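Local coordinates for protein ribonuclease H (Uncultured organism, PDB 3U3G) that probably cleaves the RNA strand of RNA/DNA hybrids, as a compost-derived type 1 ribonuclease H, at residues Ala19-Val24 with Ala38-Thr43. Sequence-based numbering, arbitrary orientation.
Sequences AGIGVV and AYIGET
I21 and I40 cross nearly at right angles beside the face of two antiparallel strands that carries A19, I21 and A38. Both isoleucines place CG1 in the crowded position between the backbone N and the carbonyl carbon (chi1 60° and 64°) and so leave CG2 anti to the latter, I21 CG2 standing 3.9 Å from I40 CG2. I21 CG1 also lies 3.9 Å from A38 CB, while A19 CB rests against I40 CG1 and is pressed unusually close to T43 CG2, at 3.4 Å. Main-chain bonds fix this register: I21 N donates to A38 O, nearly along the C=O axis, and I21 O accepts A38 N at 3.1 Å. Two residues further along each strand, I40 N donates a nearly straight hydrogen bond to A19 O (3.0 Å), although from above the carbonyl plane. This hairpin of strands 17-26 and 32-41 forms one edge of the mixed RNase H-fold sheet; helix 45-60 packs on the face of A19, I21 and A38, where A52 and R55 touch I21. Without CG1, CG2 and CD1, an alanine at I21 would probably weaken the packing against I40, A38 and helix 45-60. The Y39 side is looser and more exposed. G20, facing Y39 in a non-hydrogen-bonded pair, contributes no side chain, and the tyrosine, with CG anti to its backbone N, swings its ring so that CD1 comes 3.1 Å from A19 O and one face lies beneath G41 N. A19 N also donates to G41 O, but that bond is bent, 133° at the hydrogen, and the chain turns a corner at E42.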
loop_
_atom_site.group_PDB
_atom_site.type_symbol
_atom_site.label_atom_id
_atom_site.label_comp_id
_atom_site.label_asym_id
_atom_site.label_seq_id
_atom_site.Cartn_x
_atom_site.Cartn_y
_atom_site.Cartn_z
ATOM N N ALA A 19 -1.440 0.763 15.071
ATOM C CA ALA A 19 -1.137 0.343 13.704
ATOM C C ALA A 19 -0.590 1.484 12.862
ATOM O O ALA A 19 -0.843 2.660 13.138
ATOM C CB ALA A 19 -2.360 -0.274 13.046
ATOM N N GLY A 20 0.117 1.117 11.803
ATOM C CA GLY A 20 0.789 2.084 10.959
ATOM C C GLY A 20 0.768 1.649 9.515
ATOM O O GLY A 20 0.622 0.465 9.208
ATOM N N ILE A 21 1.010 2.612 8.627
ATOM C CA ILE A 21 1.148 2.327 7.197
ATOM C C ILE A 21 2.417 2.964 6.665
ATOM O O ILE A 21 2.902 3.964 7.220
ATOM C CB ILE A 21 -0.078 2.802 6.392
ATOM C CG1 ILE A 21 -0.272 4.318 6.533
ATOM C CG2 ILE A 21 -1.321 2.009 6.829
ATOM C CD1 ILE A 21 -1.398 4.858 5.716
ATOM N N GLY A 22 2.954 2.374 5.601
ATOM C CA GLY A 22 4.150 2.887 4.932
ATOM C C GLY A 22 3.993 2.760 3.434
ATOM O O GLY A 22 3.493 1.753 2.935
ATOM N N VAL A 23 4.305 3.836 2.725
ATOM C CA VAL A 23 4.281 3.863 1.272
ATOM C C VAL A 23 5.590 4.484 0.795
ATOM O O VAL A 23 5.994 5.557 1.273
ATOM C CB VAL A 23 3.113 4.729 0.747
ATOM C CG1 VAL A 23 3.099 4.736 -0.777
ATOM C CG2 VAL A 23 1.752 4.259 1.330
ATOM N N VAL A 24 6.263 3.815 -0.135
ATOM C CA VAL A 24 7.425 4.380 -0.810
ATOM C C VAL A 24 7.096 4.449 -2.292
ATOM O O VAL A 24 6.593 3.473 -2.880
ATOM C CB VAL A 24 8.680 3.486 -0.630
ATOM C CG1 VAL A 24 9.870 4.077 -1.373
ATOM C CG2 VAL A 24 8.987 3.274 0.851
ATOM N N ALA A 38 2.425 6.815 8.464
ATOM C CA ALA A 38 1.292 7.328 9.229
ATOM C C ALA A 38 0.813 6.344 10.289
ATOM O O ALA A 38 0.713 5.150 10.030
ATOM C CB ALA A 38 0.148 7.716 8.303
ATOM N N TYR A 39 0.450 6.869 11.456
ATOM C CA TYR A 39 -0.287 6.109 12.457
ATOM C C TYR A 39 -1.765 6.129 12.106
ATOM O O TYR A 39 -2.311 7.179 11.730
ATOM C CB TYR A 39 -0.072 6.765 13.819
ATOM C CG TYR A 39 -0.826 6.120 14.945
ATOM C CD1 TYR A 39 -0.505 4.840 15.368
ATOM C CD2 TYR A 39 -1.827 6.813 15.626
ATOM C CE1 TYR A 39 -1.214 4.231 16.393
ATOM C CE2 TYR A 39 -2.535 6.216 16.660
ATOM C CZ TYR A 39 -2.215 4.927 17.036
ATOM O OH TYR A 39 -2.957 4.314 18.029
ATOM N N ILE A 40 -2.417 4.976 12.197
ATOM C CA ILE A 40 -3.788 4.867 11.743
ATOM C C ILE A 40 -4.738 4.429 12.852
ATOM O O ILE A 40 -5.879 4.078 12.580
ATOM C CB ILE A 40 -3.933 3.942 10.528
ATOM C CG1 ILE A 40 -3.547 2.502 10.882
ATOM C CG2 ILE A 40 -3.073 4.431 9.373
ATOM C CD1 ILE A 40 -4.027 1.499 9.853
ATOM N N GLY A 41 -4.327 4.624 14.100
ATOM C CA GLY A 41 -5.128 4.145 15.231
ATOM C C GLY A 41 -4.993 2.645 15.398
ATOM O O GLY A 41 -4.018 2.042 14.943
ATOM N N GLU A 42 -5.905 2.050 16.156
ATOM C CA GLU A 42 -5.788 0.631 16.485
ATOM C C GLU A 42 -6.591 -0.215 15.521
ATOM O O GLU A 42 -7.773 0.054 15.272
ATOM C CB GLU A 42 -6.244 0.371 17.921
ATOM C CG GLU A 42 -5.455 1.163 18.944
ATOM C CD GLU A 42 -5.447 0.517 20.311
ATOM O OE1 GLU A 42 -5.855 -0.656 20.423
ATOM O OE2 GLU A 42 -4.938 1.154 21.253
ATOM N N THR A 43 -5.905 -1.138 14.859
ATOM C CA THR A 43 -6.561 -2.049 13.940
ATOM C C THR A 43 -5.834 -3.389 13.880
ATOM O O THR A 43 -4.908 -3.640 14.648
ATOM C CB THR A 43 -6.649 -1.461 12.522
ATOM O OG1 THR A 43 -7.613 -2.213 11.767
ATOM C CG2 THR A 43 -5.287 -1.530 11.839
#